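Local coordinates for protein beta-galactosidase (Trichoderma reesei, PDB 3OG2) that probably hydrolyses terminal non-reducing beta-D-galactose residues from beta-D-galactosides, as a family 35 glycoside hydrolase built around a TIM barrel domain, at residues T691-K696 against K799-I804; L714-F719 against R775-V780. One frame throughout, in Å; residues are numbered along the deposited sequence.

Interaction 1 of 2, residues T691-K696 against K799-I804; sequences TYAPLK and KAPRGI
Tyr692 packs obliquely against the Lys799-Ala800 peptide, and its side chain can be followed outward atom by atom. CB meets CB of Lys799 at 3.6 Å. CG stands anti to the backbone N (chi1 -177°), still near that same Lys799 carbon. Further out, CD2 is 3.7 Å from the Ala800 N, and CE2 comes to 4.1 Å from the Ala800 CB. The side chain also touches Asp795.

The Lys799 chain is extended beyond CG and crosses the Thr691 side chain obliquely, with NZ 3.4 Å from the Thr691 OG1, a separation that does not settle whether they bond. A water gives a clearer link, accepting from the Thr691 N at 3.1 Å and from the Lys799 NZ at 3.2 Å. The main partners of these polar ends lie beyond both segments: NZ forms a salt bridge with Asp796 and OG1 a hydrogen bond with the carbonyl of Lys136. On the other side of Tyr692 in sequence, the methyl of Ala693 packs on the Pro801 ring, CB to CD 3.6 Å.

No direct hydrogen bond across the segments is clear, and together they bury 227 Å²; the water and van der Waals contacts are the evident links, while Asn690 ties the Lys799 O to the loop through ND2. The contact brings the loop between strands 663-666 and 713-720 against the residues that lead into strand 803-811, which pairs with strand 726-733 and whose Ile804 is also bonded through its backbone to Leu701.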
# COMPACT_ATOMS: atom_id res chain seq x y z
N THR A 691 -0.49 11.93 -30.30
CA THR A 691 -0.01 13.27 -30.53
C THR A 691 1.24 13.52 -29.72
O THR A 691 1.93 14.54 -29.93
CB THR A 691 -1.12 14.27 -30.14
OG1 THR A 691 -1.71 13.90 -28.87
CG2 THR A 691 -2.24 14.28 -31.19
N TYR A 692 1.62 12.65 -28.80
CA TYR A 692 2.81 12.84 -27.98
C TYR A 692 4.06 12.32 -28.68
O TYR A 692 5.15 12.84 -28.44
CB TYR A 692 2.64 12.03 -26.71
CG TYR A 692 3.72 12.12 -25.67
CD1 TYR A 692 3.91 13.26 -24.92
CD2 TYR A 692 4.56 11.06 -25.43
CE1 TYR A 692 4.89 13.35 -23.97
CE2 TYR A 692 5.55 11.11 -24.48
CZ TYR A 692 5.71 12.26 -23.75
OH TYR A 692 6.70 12.32 -22.79
N ALA A 693 3.94 11.31 -29.52
CA ALA A 693 5.06 10.71 -30.22
C ALA A 693 4.69 10.57 -31.69
O ALA A 693 4.36 9.48 -32.14
CB ALA A 693 5.43 9.34 -29.61
N PRO A 694 4.75 11.64 -32.45
CA PRO A 694 4.41 11.59 -33.88
C PRO A 694 5.22 10.52 -34.58
O PRO A 694 6.39 10.24 -34.29
CB PRO A 694 4.81 12.98 -34.38
CG PRO A 694 4.83 13.86 -33.18
CD PRO A 694 5.13 13.01 -31.99
N LEU A 695 4.60 9.87 -35.58
CA LEU A 695 5.29 8.73 -36.19
C LEU A 695 6.55 9.16 -36.93
O LEU A 695 6.53 10.14 -37.67
CB LEU A 695 4.36 8.06 -37.22
CG LEU A 695 3.19 7.29 -36.61
CD1 LEU A 695 2.40 6.62 -37.74
CD2 LEU A 695 3.70 6.28 -35.58
N LYS A 696 7.59 8.39 -36.76
CA LYS A 696 8.82 8.48 -37.54
C LYS A 696 8.88 7.41 -38.63
O LYS A 696 9.71 7.42 -39.52
CB LYS A 696 10.01 8.35 -36.60
CG LYS A 696 10.00 9.48 -35.56
CD LYS A 696 11.25 9.38 -34.67
CE LYS A 696 11.45 10.65 -33.83
NZ LYS A 696 12.63 10.59 -32.96
N LYS A 799 1.26 8.79 -22.77
CA LYS A 799 1.16 8.37 -24.17
C LYS A 799 2.49 7.88 -24.73
O LYS A 799 2.52 7.55 -25.92
CB LYS A 799 0.63 9.55 -25.04
CG LYS A 799 -0.80 9.93 -24.64
CD LYS A 799 -1.32 11.00 -25.62
CE LYS A 799 -2.73 11.43 -25.23
NZ LYS A 799 -3.10 12.67 -26.00
N ALA A 800 3.57 7.80 -23.92
CA ALA A 800 4.82 7.25 -24.46
C ALA A 800 4.57 5.85 -25.02
O ALA A 800 4.11 4.99 -24.26
CB ALA A 800 5.88 7.20 -23.38
N PRO A 801 4.79 5.60 -26.29
CA PRO A 801 4.42 4.29 -26.85
C PRO A 801 5.34 3.17 -26.41
O PRO A 801 6.43 3.36 -25.85
CB PRO A 801 4.47 4.52 -28.36
CG PRO A 801 5.28 5.70 -28.56
CD PRO A 801 5.20 6.57 -27.30
N ARG A 802 4.86 1.98 -26.74
CA ARG A 802 5.67 0.76 -26.53
C ARG A 802 5.81 0.09 -27.86
O ARG A 802 4.79 -0.07 -28.59
CB ARG A 802 5.00 -0.19 -25.55
CG ARG A 802 4.74 0.52 -24.20
CD ARG A 802 6.06 0.72 -23.47
NE ARG A 802 5.98 1.36 -22.16
CZ ARG A 802 6.41 2.62 -21.94
NH1 ARG A 802 6.85 3.39 -22.93
NH2 ARG A 802 6.36 3.06 -20.70
N GLY A 803 7.02 -0.34 -28.23
CA GLY A 803 7.21 -1.03 -29.49
C GLY A 803 8.43 -0.43 -30.19
O GLY A 803 9.50 -0.24 -29.58
N ILE A 804 8.27 -0.18 -31.48
CA ILE A 804 9.38 0.30 -32.31
C ILE A 804 9.09 1.75 -32.64
O ILE A 804 8.09 2.08 -33.26
CB ILE A 804 9.54 -0.55 -33.58
CG1 ILE A 804 9.91 -2.00 -33.19
CG2 ILE A 804 10.56 0.06 -34.55
CD1 ILE A 804 9.77 -3.00 -34.32
O HOH W 1 -2.81 10.85 -28.57

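Interaction 2 of 2, residues L714-F719 against R775-V780; sequences LFRGRF and RYILTV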
# COMPACT_ATOMS: atom_id res chain seq x y z
N LEU A 714 5.58 -8.41 -29.72
CA LEU A 714 6.40 -8.98 -30.77
C LEU A 714 6.06 -8.32 -32.10
O LEU A 714 4.90 -8.03 -32.36
CB LEU A 714 6.28 -10.49 -30.92
CG LEU A 714 6.89 -11.33 -29.79
CD1 LEU A 714 5.92 -11.48 -28.65
CD2 LEU A 714 7.31 -12.70 -30.33
N PHE A 715 7.09 -8.13 -32.90
CA PHE A 715 6.94 -7.57 -34.23
C PHE A 715 7.61 -8.48 -35.24
O PHE A 715 8.67 -9.04 -34.93
CB PHE A 715 7.61 -6.20 -34.36
CG PHE A 715 7.02 -5.20 -33.38
CD1 PHE A 715 7.44 -5.15 -32.04
CD2 PHE A 715 6.02 -4.35 -33.80
CE1 PHE A 715 6.79 -4.28 -31.16
CE2 PHE A 715 5.38 -3.42 -32.98
CZ PHE A 715 5.79 -3.43 -31.66
N ARG A 716 7.02 -8.62 -36.41
CA ARG A 716 7.64 -9.44 -37.48
C ARG A 716 7.72 -8.57 -38.72
O ARG A 716 6.67 -8.09 -39.20
CB ARG A 716 6.83 -10.72 -37.75
CG ARG A 716 7.03 -11.67 -36.57
CD ARG A 716 6.22 -12.89 -36.70
NE ARG A 716 6.39 -13.72 -37.88
CZ ARG A 716 7.35 -14.62 -38.04
NH1 ARG A 716 8.32 -14.71 -37.11
NH2 ARG A 716 7.42 -15.43 -39.09
N GLY A 717 8.94 -8.32 -39.16
CA GLY A 717 9.15 -7.45 -40.30
C GLY A 717 9.71 -8.21 -41.49
O GLY A 717 10.81 -8.81 -41.40
N ARG A 718 8.98 -8.20 -42.61
CA ARG A 718 9.41 -8.88 -43.83
C ARG A 718 10.16 -7.91 -44.75
O ARG A 718 9.66 -6.78 -44.98
CB ARG A 718 8.20 -9.38 -44.60
CG ARG A 718 7.63 -10.68 -44.08
CD ARG A 718 6.26 -10.93 -44.68
NE ARG A 718 5.71 -12.25 -44.44
CZ ARG A 718 5.22 -12.69 -43.30
NH1 ARG A 718 5.19 -11.90 -42.21
NH2 ARG A 718 4.73 -13.94 -43.22
N PHE A 719 11.27 -8.34 -45.30
CA PHE A 719 11.92 -7.56 -46.33
C PHE A 719 12.54 -8.49 -47.37
O PHE A 719 12.77 -9.69 -47.07
CB PHE A 719 13.02 -6.64 -45.75
CG PHE A 719 14.25 -7.34 -45.18
CD1 PHE A 719 14.28 -7.69 -43.81
CD2 PHE A 719 15.36 -7.63 -45.98
CE1 PHE A 719 15.45 -8.31 -43.32
CE2 PHE A 719 16.48 -8.26 -45.50
CZ PHE A 719 16.53 -8.59 -44.14
N ARG A 775 13.33 -13.33 -49.42
CA ARG A 775 12.60 -12.70 -48.33
C ARG A 775 13.10 -13.24 -46.99
O ARG A 775 13.33 -14.44 -46.79
CB ARG A 775 11.12 -13.04 -48.47
CG ARG A 775 10.31 -12.28 -47.38
CD ARG A 775 8.84 -12.32 -47.75
NE ARG A 775 8.39 -11.09 -48.40
CZ ARG A 775 7.12 -10.88 -48.77
NH1 ARG A 775 6.21 -11.82 -48.54
NH2 ARG A 775 6.73 -9.75 -49.36
N TYR A 776 13.27 -12.32 -46.07
CA TYR A 776 13.67 -12.57 -44.71
C TYR A 776 12.66 -11.99 -43.72
O TYR A 776 11.95 -11.05 -44.08
CB TYR A 776 15.05 -11.87 -44.41
CG TYR A 776 16.14 -12.62 -45.14
CD1 TYR A 776 16.44 -12.30 -46.47
CD2 TYR A 776 16.85 -13.63 -44.51
CE1 TYR A 776 17.45 -12.99 -47.15
CE2 TYR A 776 17.84 -14.35 -45.18
CZ TYR A 776 18.13 -14.01 -46.50
OH TYR A 776 19.08 -14.69 -47.19
N ILE A 777 12.62 -12.56 -42.53
CA ILE A 777 11.69 -12.04 -41.51
C ILE A 777 12.47 -11.70 -40.24
O ILE A 777 13.10 -12.60 -39.67
CB ILE A 777 10.55 -13.04 -41.19
CG1 ILE A 777 9.79 -13.39 -42.45
CG2 ILE A 777 9.66 -12.44 -40.13
CD1 ILE A 777 8.65 -14.41 -42.22
N LEU A 778 12.39 -10.46 -39.84
CA LEU A 778 12.93 -10.05 -38.54
C LEU A 778 11.89 -10.29 -37.49
O LEU A 778 10.75 -9.88 -37.63
CB LEU A 778 13.26 -8.55 -38.62
CG LEU A 778 14.48 -8.22 -39.43
CD1 LEU A 778 14.47 -6.74 -39.82
CD2 LEU A 778 15.77 -8.53 -38.66
N THR A 779 12.26 -10.95 -36.41
CA THR A 779 11.37 -11.06 -35.25
C THR A 779 12.00 -10.22 -34.14
O THR A 779 13.15 -10.43 -33.78
CB THR A 779 11.18 -12.53 -34.77
OG1 THR A 779 10.51 -13.28 -35.79
CG2 THR A 779 10.29 -12.57 -33.54
N VAL A 780 11.21 -9.24 -33.65
CA VAL A 780 11.71 -8.31 -32.66
C VAL A 780 10.82 -8.47 -31.43
O VAL A 780 9.60 -8.31 -31.54
CB VAL A 780 11.61 -6.86 -33.18
CG1 VAL A 780 12.11 -5.87 -32.11
CG2 VAL A 780 12.39 -6.75 -34.46
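Phe719 holds CG between its backbone N and carbonyl carbon (chi1 67°), and one face of its ring meets the Tyr776 CB, while Tyr776 holds CG beside its own N (chi1 -72°). This is an antiparallel pair of neighbouring strands in a five-stranded sheet of an all-beta domain. The CH-pi contact measures 3.9 Å from the Tyr776 CB to the Phe719 ring centroid, whereas the two rings, 22° from parallel, are slid apart and barely overlap.

Three hydrogen-bonded pairs, Phe715 with Val780, Gly717 with Leu778 and Phe719 with Tyr776, supply six N-H to O=C backbone bonds. The side chains of Phe715, Phe719, Tyr776, Leu778 and Val780 share one face of the sheet, where Leu778 CD1 reaches Phe719 CE1 at 4.0 Å.

The other face carries Arg716, Arg718, Ile777 and Thr779. Both guanidinium groups use Asp677 as a salt-bridge partner, Arg716 through NE and Arg718 through NH1, which would offset their neighbouring positive charges. Ile777 serves both groups with different branches: its CG2 lies 3.8 Å above the centre of the Arg716 guanidinium, and its CD1 4.0 Å above that of Arg718.

Interaction 1 and interaction 2 have centres 20 Å apart but meet directly through Phe715. Its ring, carried by strand 713-720, packs against the start of strand 803-811: CZ is 3.5 Å from the Gly803 CA, and CG is 3.6 Å from the Ile804 CD1. The join therefore lies between the five-stranded and three-stranded antiparallel sheets. In sequence, both strands of interaction 2 fall between the two segments of 691-696/799-804. Neither contact lies at the annotated galactose-binding residues. Near interaction 1, a bound N-acetylglucosamine lies about 9 Å from the Thr691 side chain, too far for direct contact.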